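Local coordinates for HpcH/HpaI aldolase/citrate lyase family protein (Burkholderia cenocepacia, PDB 4MF4), which belongs to the HpcH/HpaI aldolase/citrate lyase family and folds as a closed barrel of eight parallel strands with helices around it, at residues Val119-Phe124 and Asp131-Val136; Arg169-Val174 and Met212-Ala217. All coordinates share one frame; numbering follows the deposited sequence.

Contact 1 (Val119-Phe124 and Asp131-Val136); sequences VRLTRF and DGLRGV
Where helix 112-121 runs out, two carbonyls of its last turn and the following loop receive consecutive amides of 131-136: L133 N donates to R120 O (2.8 Å) in a nearly straight bond and R134 N to R123 O (2.9 Å), each N-H arriving above the carbonyl plane. R120 O also accepts R123 N, so this one oxygen serves both segments. G132 packs its CA tightly against R123 O (3.2 Å). R120, its chain bent at chi3 (67°), turns NE onto an in-plane lone pair of D131 O at 2.9 Å, with NH2 adding a weak bond; D131 OD2 lies well outside the guanidinium plane and adds only a long charge pairing. L133 CD1 sits over one guanidinium face, toward its rim. In this TIM-barrel protein the contact folds the long excursion between helix 112-121 and strand 160-165 back on the helix end. R134 extends, CG anti to the backbone N (-168°), across a face of F124: CD stands 3.8 Å from the ring centroid in a CH-pi contact, and the guanidinium lies 11° from parallel with the ring. R134 NH2 bonds Y151 OH, and NH1 reaches T122 O through a water. A second subunit packs L200 on F124 and bonds V136 N through D192 OD1.

Contact 2 (Arg169-Val174 and Met212-Ala217); sequences RGVDEV and MARVLA
R214 lies across the end of helix 168-172, its guanidinium laid over the last backbone turn. The side chain leaves helix 206-222 with CG anti to the backbone N (chi1 -174°) and stays extended as far as NE, which carries the flat group the full way across. V171 O stands 3.2 Å above the middle of one guanidinium face, with D172 N farther out over the same face. R214 NH2 is 2.9 Å from D172 O, yet the angle is too poor for a hydrogen bond; the attraction is probably mainly electrostatic, and the carbonyls V171 O and D172 O, near the C-terminal end of the helix, would probably suit a positive charge. D172 OD1 adds a salt bridge to R214 NH1 at 3.5 Å, the carboxylate turned 61° from the guanidinium plane, so the two groups do not pair side by side. The firmest polar partner of R214 is E175, whose OE2 takes a salt bridge from NE. Helices 168-172 and 206-222 belong to the outer layer of the TIM barrel, the first following strand 160-165 and the second preceding strand 225-230. V174 CG1 is a methyl beside the guanidinium, oblique to it and 4.0 Å from R214 NE. Beneath the arginine the contact turns apolar. V171 CG1 touches the aliphatic R214 CD at 3.8 Å. V215 receives both valines: V171 CG2 meets its CG2, crossing at about a right angle, while V174 CG2 approaches its CG1, each at 4.2 Å. Deeper still, V174 packs on L186 and V215 on V188, both of strand 185-188.

How the contacts relate
Both contacts lie toward the outside of the barrel, 19 and 18 Å from the chain centre, and are largely buried. They share no helix or strand, and their centres stand 26 Å apart, with nearest atoms about 13 Å apart. Contact 1 joins a helix end to a loop close behind it in sequence, and backbone hydrogen bonds are a large part of it; contact 2 brings together two helices 38 residues apart, relying on valine packing and a charged arginine. In each, an arginine lies at the margin near backbone carbonyls, but R120 meets its oxygen in plane whereas R214 meets one face-on. Another subunit reaches contact 1; contact 2 touches no other chain of the assembly.

Contact 1 (Val119-Phe124 and Asp131-Val136)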
ATOM      1  N   VAL A 119       4.376  27.129 -17.518  1.00 16.76           N
ATOM      2  CA  VAL A 119       5.827  27.173 -17.699  1.00 16.78           C
ATOM      3  C   VAL A 119       6.571  27.677 -16.477  1.00 18.17           C
ATOM      4  O   VAL A 119       7.540  27.057 -16.087  1.00 18.91           O
ATOM      5  CB  VAL A 119       6.258  28.029 -18.935  1.00 16.28           C
ATOM      6  CG1 VAL A 119       7.784  28.197 -19.010  1.00 16.03           C
ATOM      7  CG2 VAL A 119       5.781  27.380 -20.221  1.00 15.86           C
ATOM      8  N   ARG A 120       6.138  28.797 -15.902  1.00 19.68           N
ATOM      9  CA  ARG A 120       6.765  29.369 -14.707  1.00 20.35           C
ATOM     10  C   ARG A 120       6.862  28.363 -13.581  1.00 18.67           C
ATOM     11  O   ARG A 120       7.842  28.327 -12.854  1.00 18.80           O
ATOM     12  CB  ARG A 120       5.957  30.575 -14.172  1.00 22.34           C
ATOM     13  CG  ARG A 120       5.986  31.829 -15.040  1.00 24.67           C
ATOM     14  CD  ARG A 120       5.110  32.927 -14.426  1.00 26.72           C
ATOM     15  NE  ARG A 120       5.707  33.378 -13.166  1.00 28.16           N
ATOM     16  CZ  ARG A 120       5.149  34.204 -12.285  1.00 31.34           C
ATOM     17  NH1 ARG A 120       3.923  34.675 -12.476  1.00 31.74           N
ATOM     18  NH2 ARG A 120       5.825  34.544 -11.180  1.00 31.30           N
ATOM     19  N   LEU A 121       5.814  27.572 -13.413  1.00 18.34           N
ATOM     20  CA  LEU A 121       5.741  26.583 -12.355  1.00 18.18           C
ATOM     21  C   LEU A 121       6.792  25.515 -12.538  1.00 17.35           C
ATOM     22  O   LEU A 121       7.179  24.893 -11.556  1.00 18.99           O
ATOM     23  CB  LEU A 121       4.370  25.929 -12.241  1.00 17.99           C
ATOM     24  CG  LEU A 121       3.185  26.775 -11.782  1.00 18.37           C
ATOM     25  CD1 LEU A 121       1.964  25.864 -11.809  1.00 19.29           C
ATOM     26  CD2 LEU A 121       3.328  27.387 -10.395  1.00 19.12           C
ATOM     27  N   THR A 122       7.304  25.345 -13.746  1.00 16.84           N
ATOM     28  CA  THR A 122       8.362  24.354 -14.016  1.00 16.17           C
ATOM     29  C   THR A 122       9.803  24.853 -14.018  1.00 17.01           C
ATOM     30  O   THR A 122      10.730  24.033 -14.180  1.00 15.34           O
ATOM     31  CB  THR A 122       8.132  23.604 -15.360  1.00 16.22           C
ATOM     32  OG1 THR A 122       8.482  24.444 -16.476  1.00 16.28           O
ATOM     33  CG2 THR A 122       6.721  23.127 -15.459  1.00 16.30           C
ATOM     34  N   ARG A 123       9.998  26.158 -13.776  1.00 17.61           N
ATOM     35  CA  ARG A 123      11.316  26.779 -13.879  1.00 17.57           C
ATOM     36  C   ARG A 123      11.824  27.308 -12.522  1.00 18.12           C
ATOM     37  O   ARG A 123      11.129  28.005 -11.828  1.00 16.89           O
ATOM     38  CB  ARG A 123      11.291  27.948 -14.868  1.00 18.69           C
ATOM     39  CG  ARG A 123      10.995  27.586 -16.337  1.00 19.32           C
ATOM     40  CD  ARG A 123      11.871  26.451 -16.829  1.00 20.18           C
ATOM     41  NE  ARG A 123      11.980  26.350 -18.280  1.00 19.94           N
ATOM     42  CZ  ARG A 123      11.262  25.546 -19.068  1.00 20.97           C
ATOM     43  NH1 ARG A 123      10.310  24.750 -18.600  1.00 19.09           N
ATOM     44  NH2 ARG A 123      11.509  25.536 -20.375  1.00 21.05           N
ATOM     45  N   PHE A 124      13.042  26.925 -12.166  1.00 18.62           N
ATOM     46  CA  PHE A 124      13.795  27.620 -11.147  1.00 19.85           C
ATOM     47  C   PHE A 124      14.065  29.072 -11.567  1.00 21.51           C
ATOM     48  O   PHE A 124      14.421  29.321 -12.718  1.00 22.47           O
ATOM     49  CB  PHE A 124      15.119  26.929 -10.951  1.00 19.87           C
ATOM     50  CG  PHE A 124      15.015  25.576 -10.304  1.00 19.95           C
ATOM     51  CD1 PHE A 124      14.241  25.388  -9.189  1.00 19.16           C
ATOM     52  CD2 PHE A 124      15.754  24.507 -10.806  1.00 20.15           C
ATOM     53  CE1 PHE A 124      14.189  24.145  -8.574  1.00 21.52           C
ATOM     54  CE2 PHE A 124      15.709  23.278 -10.210  1.00 20.21           C
ATOM     55  CZ  PHE A 124      14.911  23.082  -9.099  1.00 21.21           C
ATOM     56  N   ASP A 131      11.228  34.987 -13.742  1.00 24.01           N
ATOM     57  CA  ASP A 131       9.986  34.831 -13.012  1.00 24.34           C
ATOM     58  C   ASP A 131       9.670  33.362 -12.628  1.00 22.43           C
ATOM     59  O   ASP A 131       8.526  33.040 -12.367  1.00 21.68           O
ATOM     60  CB  ASP A 131       8.825  35.434 -13.797  1.00 24.96           C
ATOM     61  CG  ASP A 131       8.575  34.734 -15.123  1.00 25.97           C
ATOM     62  OD1 ASP A 131       9.332  33.836 -15.530  1.00 28.71           O
ATOM     63  OD2 ASP A 131       7.598  35.108 -15.781  1.00 29.75           O
ATOM     64  N   GLY A 132      10.673  32.504 -12.571  1.00 21.40           N
ATOM     65  CA  GLY A 132      10.437  31.072 -12.275  1.00 21.22           C
ATOM     66  C   GLY A 132       9.807  30.893 -10.926  1.00 21.95           C
ATOM     67  O   GLY A 132      10.156  31.613  -9.990  1.00 20.42           O
ATOM     68  N   LEU A 133       8.896  29.928 -10.818  1.00 21.37           N
ATOM     69  CA  LEU A 133       8.214  29.669  -9.565  1.00 23.77           C
ATOM     70  C   LEU A 133       8.516  28.288  -8.973  1.00 24.14           C
ATOM     71  O   LEU A 133       7.962  27.932  -7.935  1.00 24.28           O
ATOM     72  CB  LEU A 133       6.716  29.832  -9.744  1.00 24.45           C
ATOM     73  CG  LEU A 133       6.183  31.242  -9.950  1.00 25.49           C
ATOM     74  CD1 LEU A 133       4.684  31.181 -10.059  1.00 25.95           C
ATOM     75  CD2 LEU A 133       6.574  32.183  -8.811  1.00 27.48           C
ATOM     76  N   ARG A 134       9.423  27.537  -9.590  1.00 23.97           N
ATOM     77  CA  ARG A 134       9.777  26.237  -9.044  1.00 24.50           C
ATOM     78  C   ARG A 134      10.579  26.326  -7.711  1.00 23.55           C
ATOM     79  O   ARG A 134      11.614  26.970  -7.628  1.00 22.33           O
ATOM     80  CB  ARG A 134      10.546  25.393 -10.052  1.00 23.26           C
ATOM     81  CG  ARG A 134      10.667  23.945  -9.602  1.00 23.30           C
ATOM     82  CD  ARG A 134      11.463  23.083 -10.553  1.00 22.77           C
ATOM     83  NE  ARG A 134      11.631  21.780  -9.898  1.00 23.01           N
ATOM     84  CZ  ARG A 134      12.328  20.757 -10.368  1.00 21.32           C
ATOM     85  NH1 ARG A 134      12.887  20.800 -11.580  1.00 19.80           N
ATOM     86  NH2 ARG A 134      12.384  19.643  -9.622  1.00 23.12           N
ATOM     87  N   GLY A 135      10.087  25.608  -6.702  1.00 24.28           N
ATOM     88  CA  GLY A 135      10.689  25.562  -5.361  1.00 22.35           C
ATOM     89  C   GLY A 135      11.884  24.651  -5.319  1.00 22.86           C
ATOM     90  O   GLY A 135      11.897  23.597  -5.958  1.00 22.85           O
ATOM     91  N   VAL A 136      12.900  25.074  -4.567  1.00 22.73           N
ATOM     92  CA  VAL A 136      14.191  24.441  -4.523  1.00 24.52           C
ATOM     93  C   VAL A 136      14.240  23.410  -3.385  1.00 24.68           C
ATOM     94  O   VAL A 136      13.995  23.738  -2.226  1.00 27.65           O
ATOM     95  CB  VAL A 136      15.277  25.527  -4.290  1.00 25.82           C
ATOM     96  CG1 VAL A 136      16.640  24.911  -4.157  1.00 27.65           C
ATOM     97  CG2 VAL A 136      15.254  26.566  -5.417  1.00 28.38           C
TER
HETATM   98  O   HOH W   1      13.240  23.004 -13.533  1.00 21.52           O

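Contact 2 (Arg169-Val174 and Met212-Ala217)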
ATOM      1  N   ARG A 169     -12.338  28.506 -26.230  1.00 30.59           N
ATOM      2  CA  ARG A 169     -11.547  29.701 -25.957  1.00 29.84           C
ATOM      3  C   ARG A 169     -10.078  29.388 -26.275  1.00 23.29           C
ATOM      4  O   ARG A 169      -9.354  30.207 -26.819  1.00 23.98           O
ATOM      5  CB  ARG A 169     -11.680  30.129 -24.484  1.00 32.15           C
ATOM      6  CG  ARG A 169     -10.661  31.193 -24.082  1.00 34.88           C
ATOM      7  CD  ARG A 169     -10.951  31.741 -22.710  1.00 37.99           C
ATOM      8  NE  ARG A 169     -11.249  30.679 -21.744  1.00 39.34           N
ATOM      9  CZ  ARG A 169     -11.715  30.900 -20.515  1.00 44.03           C
ATOM     10  NH1 ARG A 169     -11.959  32.146 -20.113  1.00 46.01           N
ATOM     11  NH2 ARG A 169     -11.949  29.879 -19.684  1.00 40.72           N
ATOM     12  N   GLY A 170      -9.653  28.197 -25.909  1.00 21.40           N
ATOM     13  CA  GLY A 170      -8.263  27.775 -26.155  1.00 20.82           C
ATOM     14  C   GLY A 170      -7.954  27.749 -27.635  1.00 20.27           C
ATOM     15  O   GLY A 170      -6.880  28.156 -28.059  1.00 18.65           O
ATOM     16  N   VAL A 171      -8.908  27.262 -28.429  1.00 21.05           N
ATOM     17  CA  VAL A 171      -8.721  27.254 -29.871  1.00 23.24           C
ATOM     18  C   VAL A 171      -8.598  28.688 -30.414  1.00 25.15           C
ATOM     19  O   VAL A 171      -7.719  28.950 -31.238  1.00 25.24           O
ATOM     20  CB  VAL A 171      -9.799  26.452 -30.624  1.00 23.93           C
ATOM     21  CG1 VAL A 171      -9.528  26.526 -32.118  1.00 22.95           C
ATOM     22  CG2 VAL A 171      -9.783  24.975 -30.194  1.00 23.61           C
ATOM     23  N   ASP A 172      -9.405  29.618 -29.908  1.00 27.92           N
ATOM     24  CA  ASP A 172      -9.323  31.016 -30.365  1.00 31.92           C
ATOM     25  C   ASP A 172      -7.973  31.651 -30.000  1.00 32.12           C
ATOM     26  O   ASP A 172      -7.490  32.530 -30.705  1.00 33.25           O
ATOM     27  CB  ASP A 172     -10.456  31.858 -29.777  1.00 36.94           C
ATOM     28  CG  ASP A 172     -11.824  31.438 -30.287  1.00 44.32           C
ATOM     29  OD1 ASP A 172     -12.023  31.338 -31.523  1.00 55.11           O
ATOM     30  OD2 ASP A 172     -12.711  31.215 -29.444  1.00 50.73           O
ATOM     31  N   GLU A 173      -7.365  31.164 -28.916  1.00 26.66           N
ATOM     32  CA  GLU A 173      -6.158  31.720 -28.364  1.00 24.57           C
ATOM     33  C   GLU A 173      -4.921  30.940 -28.794  1.00 21.74           C
ATOM     34  O   GLU A 173      -3.828  31.249 -28.355  1.00 19.83           O
ATOM     35  CB  GLU A 173      -6.279  31.710 -26.804  1.00 25.68           C
ATOM     36  CG  GLU A 173      -7.230  32.751 -26.207  1.00 28.61           C
ATOM     37  CD  GLU A 173      -6.622  34.156 -26.239  1.00 31.71           C
ATOM     38  OE1 GLU A 173      -6.822  34.939 -25.300  1.00 36.35           O
ATOM     39  OE2 GLU A 173      -5.883  34.464 -27.174  1.00 31.23           O
ATOM     40  N   VAL A 174      -5.073  29.962 -29.689  1.00 21.38           N
ATOM     41  CA  VAL A 174      -4.037  28.959 -29.905  1.00 18.99           C
ATOM     42  C   VAL A 174      -2.757  29.478 -30.556  1.00 19.27           C
ATOM     43  O   VAL A 174      -1.675  28.992 -30.260  1.00 18.46           O
ATOM     44  CB  VAL A 174      -4.539  27.735 -30.667  1.00 18.99           C
ATOM     45  CG1 VAL A 174      -4.803  28.067 -32.128  1.00 19.04           C
ATOM     46  CG2 VAL A 174      -3.496  26.606 -30.577  1.00 19.81           C
ATOM     47  N   MET A 212      -9.713  21.305 -34.622  1.00 16.71           N
ATOM     48  CA  MET A 212      -8.485  20.542 -34.551  1.00 18.59           C
ATOM     49  C   MET A 212      -7.486  21.006 -35.623  1.00 18.54           C
ATOM     50  O   MET A 212      -6.312  21.191 -35.328  1.00 19.32           O
ATOM     51  CB  MET A 212      -8.771  19.050 -34.668  1.00 19.76           C
ATOM     52  CG  MET A 212      -9.646  18.476 -33.551  1.00 22.57           C
ATOM     53  SD  MET A 212     -10.209  16.802 -33.924  1.00 26.95           S
ATOM     54  CE  MET A 212      -8.666  15.965 -34.044  1.00 25.71           C
ATOM     55  N   ALA A 213      -7.965  21.178 -36.865  1.00 18.28           N
ATOM     56  CA  ALA A 213      -7.157  21.647 -37.988  1.00 18.31           C
ATOM     57  C   ALA A 213      -6.489  22.975 -37.624  1.00 18.50           C
ATOM     58  O   ALA A 213      -5.298  23.160 -37.900  1.00 18.07           O
ATOM     59  CB  ALA A 213      -8.028  21.777 -39.259  1.00 18.86           C
ATOM     60  N   ARG A 214      -7.234  23.885 -36.973  1.00 18.98           N
ATOM     61  CA  ARG A 214      -6.659  25.151 -36.533  1.00 20.26           C
ATOM     62  C   ARG A 214      -5.494  24.982 -35.580  1.00 18.26           C
ATOM     63  O   ARG A 214      -4.481  25.666 -35.708  1.00 18.23           O
ATOM     64  CB  ARG A 214      -7.709  26.105 -35.922  1.00 22.20           C
ATOM     65  CG  ARG A 214      -7.129  27.479 -35.611  1.00 23.82           C
ATOM     66  CD  ARG A 214      -8.189  28.467 -35.156  1.00 27.88           C
ATOM     67  NE  ARG A 214      -7.612  29.648 -34.505  1.00 29.86           N
ATOM     68  CZ  ARG A 214      -8.333  30.625 -33.969  1.00 31.88           C
ATOM     69  NH1 ARG A 214      -9.660  30.584 -33.987  1.00 33.21           N
ATOM     70  NH2 ARG A 214      -7.724  31.655 -33.426  1.00 35.60           N
ATOM     71  N   VAL A 215      -5.621  24.062 -34.630  1.00 17.20           N
ATOM     72  CA  VAL A 215      -4.575  23.866 -33.639  1.00 16.49           C
ATOM     73  C   VAL A 215      -3.308  23.319 -34.316  1.00 15.90           C
ATOM     74  O   VAL A 215      -2.182  23.791 -34.096  1.00 15.29           O
ATOM     75  CB  VAL A 215      -5.065  22.877 -32.524  1.00 16.65           C
ATOM     76  CG1 VAL A 215      -3.929  22.537 -31.590  1.00 16.95           C
ATOM     77  CG2 VAL A 215      -6.211  23.483 -31.732  1.00 17.46           C
ATOM     78  N   LEU A 216      -3.486  22.286 -35.127  1.00 16.08           N
ATOM     79  CA  LEU A 216      -2.361  21.738 -35.918  1.00 15.68           C
ATOM     80  C   LEU A 216      -1.654  22.809 -36.767  1.00 16.43           C
ATOM     81  O   LEU A 216      -0.408  22.870 -36.822  1.00 16.98           O
ATOM     82  CB  LEU A 216      -2.870  20.600 -36.812  1.00 16.23           C
ATOM     83  CG  LEU A 216      -1.888  19.974 -37.818  1.00 15.87           C
ATOM     84  CD1 LEU A 216      -0.740  19.345 -37.035  1.00 17.04           C
ATOM     85  CD2 LEU A 216      -2.563  18.929 -38.691  1.00 16.49           C
ATOM     86  N   ALA A 217      -2.447  23.641 -37.446  1.00 16.34           N
ATOM     87  CA  ALA A 217      -1.905  24.674 -38.333  1.00 16.73           C
ATOM     88  C   ALA A 217      -1.175  25.704 -37.528  1.00 16.79           C
ATOM     89  O   ALA A 217      -0.110  26.200 -37.928  1.00 16.20           O
ATOM     90  CB  ALA A 217      -3.018  25.319 -39.145  1.00 16.44           C
TER